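Local coordinates for P43 (Trichuris muris, PDB 6QIX), which is the major protein secreted by the whipworm parasite, tethers to matrix and inhibits the function of the cytokine interleukin-13, at residues A[42-52]-A[78-86]. Sequence-based numbering, arbitrary orientation.
With ACT (acetate ion), chain D.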
loop_
_atom_site.group_PDB
_atom_site.type_symbol
_atom_site.label_atom_id
_atom_site.label_comp_id
_atom_site.label_asym_id
_atom_site.label_seq_id
_atom_site.Cartn_x
_atom_site.Cartn_y
_atom_site.Cartn_z
ATOM N N MET A 42 9.731 -11.537 -9.483
ATOM C CA MET A 42 8.369 -11.591 -10.007
ATOM C C MET A 42 8.083 -10.382 -10.894
ATOM O O MET A 42 7.482 -10.518 -11.965
ATOM C CB MET A 42 7.357 -11.688 -8.854
ATOM C CG MET A 42 5.900 -11.673 -9.296
ATOM S SD MET A 42 4.746 -11.755 -7.902
ATOM C CE MET A 42 5.036 -13.468 -7.427
ATOM N N TYR A 43 8.504 -9.187 -10.467
ATOM C CA TYR A 43 8.351 -8.007 -11.314
ATOM C C TYR A 43 9.079 -8.186 -12.649
ATOM O O TYR A 43 8.560 -7.808 -13.713
ATOM C CB TYR A 43 8.871 -6.777 -10.564
ATOM C CG TYR A 43 9.234 -5.636 -11.475
ATOM C CD1 TYR A 43 8.253 -4.911 -12.112
ATOM C CD2 TYR A 43 10.560 -5.285 -11.708
ATOM C CE1 TYR A 43 8.582 -3.837 -12.966
ATOM C CE2 TYR A 43 10.892 -4.256 -12.553
ATOM C CZ TYR A 43 9.905 -3.535 -13.181
ATOM O OH TYR A 43 10.235 -2.498 -13.997
ATOM N N SER A 44 10.284 -8.769 -12.612
ATOM C CA SER A 44 11.049 -8.992 -13.839
ATOM C C SER A 44 10.279 -9.871 -14.816
ATOM O O SER A 44 10.227 -9.590 -16.018
ATOM C CB SER A 44 12.394 -9.642 -13.505
ATOM O OG SER A 44 13.293 -8.687 -12.954
ATOM N N LYS A 45 9.669 -10.939 -14.310
ATOM C CA LYS A 45 8.943 -11.849 -15.183
ATOM C C LYS A 45 7.661 -11.214 -15.689
ATOM O O LYS A 45 7.275 -11.438 -16.839
ATOM C CB LYS A 45 8.621 -13.144 -14.442
ATOM C CG LYS A 45 9.831 -13.886 -13.983
ATOM C CD LYS A 45 10.444 -14.702 -15.105
ATOM C CE LYS A 45 11.181 -15.912 -14.537
ATOM N NZ LYS A 45 12.441 -16.181 -15.273
ATOM N N LEU A 46 6.968 -10.453 -14.836
ATOM C CA LEU A 46 5.769 -9.730 -15.281
ATOM C C LEU A 46 6.106 -8.753 -16.395
ATOM O O LEU A 46 5.373 -8.647 -17.392
ATOM C CB LEU A 46 5.118 -8.971 -14.112
ATOM C CG LEU A 46 4.528 -9.853 -12.996
ATOM C CD1 LEU A 46 4.047 -8.984 -11.830
ATOM C CD2 LEU A 46 3.399 -10.699 -13.535
ATOM N N SER A 47 7.202 -8.011 -16.223
ATOM C CA SER A 47 7.601 -7.017 -17.206
ATOM C C SER A 47 7.990 -7.696 -18.512
ATOM O O SER A 47 7.529 -7.308 -19.588
ATOM C CB SER A 47 8.737 -6.170 -16.619
ATOM O OG SER A 47 9.411 -5.465 -17.631
ATOM N N HIS A 48 8.788 -8.762 -18.434
ATOM C CA HIS A 48 9.144 -9.485 -19.652
ATOM C C HIS A 48 7.911 -10.050 -20.344
ATOM O O HIS A 48 7.865 -10.108 -21.580
ATOM C CB HIS A 48 10.123 -10.615 -19.336
ATOM C CG HIS A 48 11.458 -10.134 -18.873
ATOM N ND1 HIS A 48 12.387 -10.965 -18.286
ATOM C CD2 HIS A 48 12.014 -8.898 -18.890
ATOM C CE1 HIS A 48 13.460 -10.263 -17.969
ATOM N NE2 HIS A 48 13.260 -9.008 -18.329
ATOM N N ALA A 49 6.917 -10.490 -19.565
ATOM C CA ALA A 49 5.685 -11.025 -20.141
ATOM C C ALA A 49 4.972 -9.994 -20.999
ATOM O O ALA A 49 4.320 -10.355 -21.979
ATOM C CB ALA A 49 4.748 -11.507 -19.028
ATOM N N CYS A 50 5.051 -8.722 -20.628
ATOM C CA CYS A 50 4.503 -7.634 -21.433
ATOM C C CYS A 50 5.461 -7.168 -22.520
ATOM O O CYS A 50 5.174 -6.179 -23.202
ATOM C CB CYS A 50 4.134 -6.440 -20.538
ATOM S SG CYS A 50 2.693 -6.743 -19.451
ATOM N N GLY A 51 6.602 -7.825 -22.672
ATOM C CA GLY A 51 7.550 -7.434 -23.696
ATOM C C GLY A 51 8.309 -6.169 -23.370
ATOM O O GLY A 51 8.564 -5.361 -24.269
ATOM N N MET A 52 8.687 -5.979 -22.108
ATOM C CA MET A 52 9.352 -4.763 -21.674
ATOM C C MET A 52 10.520 -5.111 -20.771
ATOM O O MET A 52 10.460 -6.073 -20.000
ATOM C CB MET A 52 8.388 -3.852 -20.926
ATOM C CG MET A 52 7.025 -3.825 -21.549
ATOM S SD MET A 52 5.895 -2.821 -20.599
ATOM C CE MET A 52 6.274 -1.195 -21.232
ATOM N N SER A 78 1.046 -18.652 -5.836
ATOM C CA SER A 78 1.741 -18.635 -7.109
ATOM C C SER A 78 0.733 -18.594 -8.259
ATOM O O SER A 78 -0.382 -19.127 -8.172
ATOM C CB SER A 78 2.648 -19.871 -7.208
ATOM O OG SER A 78 3.335 -19.920 -8.437
ATOM N N PHE A 79 1.145 -17.967 -9.359
ATOM C CA PHE A 79 0.209 -17.717 -10.448
ATOM C C PHE A 79 0.954 -17.526 -11.752
ATOM O O PHE A 79 2.120 -17.147 -11.757
ATOM C CB PHE A 79 -0.638 -16.469 -10.176
ATOM C CG PHE A 79 0.146 -15.222 -10.105
ATOM C CD1 PHE A 79 0.244 -14.392 -11.221
ATOM C CD2 PHE A 79 0.800 -14.851 -8.928
ATOM C CE1 PHE A 79 0.945 -13.211 -11.155
ATOM C CE2 PHE A 79 1.525 -13.655 -8.864
ATOM C CZ PHE A 79 1.602 -12.852 -9.978
ATOM N N LYS A 80 0.273 -17.840 -12.849
ATOM C CA LYS A 80 0.707 -17.506 -14.196
ATOM C C LYS A 80 0.082 -16.188 -14.608
ATOM O O LYS A 80 -0.991 -15.828 -14.129
ATOM C CB LYS A 80 0.281 -18.565 -15.197
ATOM C CG LYS A 80 0.656 -19.940 -14.823
ATOM C CD LYS A 80 0.265 -20.881 -15.975
ATOM C CE LYS A 80 0.630 -22.310 -15.686
ATOM N NZ LYS A 80 0.249 -23.160 -16.826
ATOM N N PHE A 81 0.747 -15.497 -15.544
ATOM C CA PHE A 81 0.342 -14.186 -16.046
ATOM C C PHE A 81 0.493 -14.146 -17.563
ATOM O O PHE A 81 1.373 -14.784 -18.142
ATOM C CB PHE A 81 1.197 -13.098 -15.354
ATOM C CG PHE A 81 0.981 -11.687 -15.841
ATOM C CD1 PHE A 81 -0.066 -10.913 -15.340
ATOM C CD2 PHE A 81 1.882 -11.103 -16.719
ATOM C CE1 PHE A 81 -0.229 -9.596 -15.743
ATOM C CE2 PHE A 81 1.712 -9.779 -17.130
ATOM C CZ PHE A 81 0.660 -9.038 -16.643
ATOM N N ARG A 82 -0.367 -13.362 -18.204
ATOM C CA ARG A 82 -0.179 -13.039 -19.611
ATOM C C ARG A 82 -0.647 -11.617 -19.837
ATOM O O ARG A 82 -1.432 -11.076 -19.060
ATOM C CB ARG A 82 -0.910 -14.017 -20.542
ATOM C CG ARG A 82 -2.415 -13.949 -20.530
ATOM C CD ARG A 82 -2.972 -14.892 -21.621
ATOM N NE ARG A 82 -4.429 -14.922 -21.628
ATOM C CZ ARG A 82 -5.161 -15.517 -22.563
ATOM N NH1 ARG A 82 -4.566 -16.148 -23.581
ATOM N NH2 ARG A 82 -6.490 -15.490 -22.473
ATOM N N CYS A 83 -0.158 -11.023 -20.924
ATOM C CA CYS A 83 -0.251 -9.589 -21.138
ATOM C C CYS A 83 -0.610 -9.296 -22.587
ATOM O O CYS A 83 -0.310 -10.078 -23.498
ATOM C CB CYS A 83 1.083 -8.905 -20.765
ATOM S SG CYS A 83 1.105 -7.091 -20.723
ATOM N N ARG A 84 -1.258 -8.157 -22.791
ATOM C CA ARG A 84 -1.497 -7.656 -24.134
ATOM C C ARG A 84 -1.277 -6.152 -24.125
ATOM O O ARG A 84 -1.302 -5.514 -23.075
ATOM C CB ARG A 84 -2.893 -7.993 -24.628
ATOM C CG ARG A 84 -4.018 -7.459 -23.780
ATOM C CD ARG A 84 -5.326 -8.101 -24.259
ATOM N NE ARG A 84 -6.475 -7.667 -23.465
ATOM C CZ ARG A 84 -7.732 -8.022 -23.703
ATOM N NH1 ARG A 84 -7.999 -8.833 -24.705
ATOM N NH2 ARG A 84 -8.720 -7.575 -22.941
ATOM N N ARG A 85 -1.058 -5.590 -25.313
ATOM C CA ARG A 85 -0.513 -4.248 -25.431
ATOM C C ARG A 85 -1.277 -3.441 -26.465
ATOM O O ARG A 85 -1.838 -3.993 -27.417
ATOM C CB ARG A 85 0.966 -4.309 -25.824
ATOM C CG ARG A 85 1.759 -3.033 -25.602
ATOM C CD ARG A 85 3.230 -3.387 -25.374
ATOM N NE ARG A 85 4.122 -2.226 -25.396
ATOM C CZ ARG A 85 5.420 -2.284 -25.099
ATOM N NH1 ARG A 85 5.968 -3.450 -24.766
ATOM N NH2 ARG A 85 6.171 -1.185 -25.128
ATOM N N ARG A 86 -1.287 -2.127 -26.259
ATOM C CA ARG A 86 -1.747 -1.179 -27.265
ATOM C C ARG A 86 -0.973 0.113 -27.079
ATOM O O ARG A 86 -0.311 0.308 -26.053
ATOM C CB ARG A 86 -3.252 -0.922 -27.152
ATOM C CG ARG A 86 -3.636 -0.011 -25.988
ATOM C CD ARG A 86 -5.159 0.129 -25.878
ATOM N NE ARG A 86 -5.571 0.585 -24.560
ATOM C CZ ARG A 86 -6.821 0.558 -24.120
ATOM N NH1 ARG A 86 -7.780 0.096 -24.906
ATOM N NH2 ARG A 86 -7.100 0.984 -22.890
HETATM C C ACT D . 6.563 -0.961 -15.128
HETATM O O ACT D . 7.714 -1.163 -14.703
HETATM O OXT ACT D . 5.830 0.047 -14.962
HETATM C CH3 ACT D . 5.959 -2.144 -15.914
HETATM O O HOH W 1 2.131 -12.437 -21.712
#
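Cys50, just past the end of helix 39-49, is covalently joined to Cys83 on strand 79-85: SG meets SG at 2.1 Å, and a chi3 of 97° puts the disulfide near its relaxed right-angle twist. Beside this bridge a water links the two backbones, donating to Ala49 O at 3.0 Å and accepting from Cys83 N at 2.8 Å.

Apolar packing fills the approach toward the start of the strand. Leu46 sends its CD2 methyl over one face of Phe81, 3.8 Å from the ring centroid and 24° off the normal, a CH-pi contact. The rim of that ring is occupied too: Ala49 CB lies 3.7 Å from Phe81 CD2, and Cys50 SG meets Phe81 CE2 at 3.9 Å, close to the ring plane. Farther along, with CG between the backbone N and the carbonyl carbon (chi1 64°), the Phe79 ring swings back toward the helix, where Met42 SD approaches it obliquely, 5.0 Å from its centroid, in a Met-aromatic contact. Val99 of strand 95-101 touches both phenylalanines.

Polar contacts lie at the other end. Arg85 NH1 donates a bent bond of 3.2 Å to Cys50 O and a weak one to Gly51 O, both carbonyls belonging to the Schellman turn that ends the helix, while Met52 CE rests over one guanidinium face.

On alternate strand positions, Arg82 makes a cation-pi contact with Trp28 and also touches Trp31, while Arg84 touches Trp28. Trp28 and Trp31 lying against Arg82 and Arg84, beside a disulfide-rich two-stranded sheet, are consistent with a thrombospondin type 1-like domain, here with a helix bound to the sheet by Cys50-Cys83.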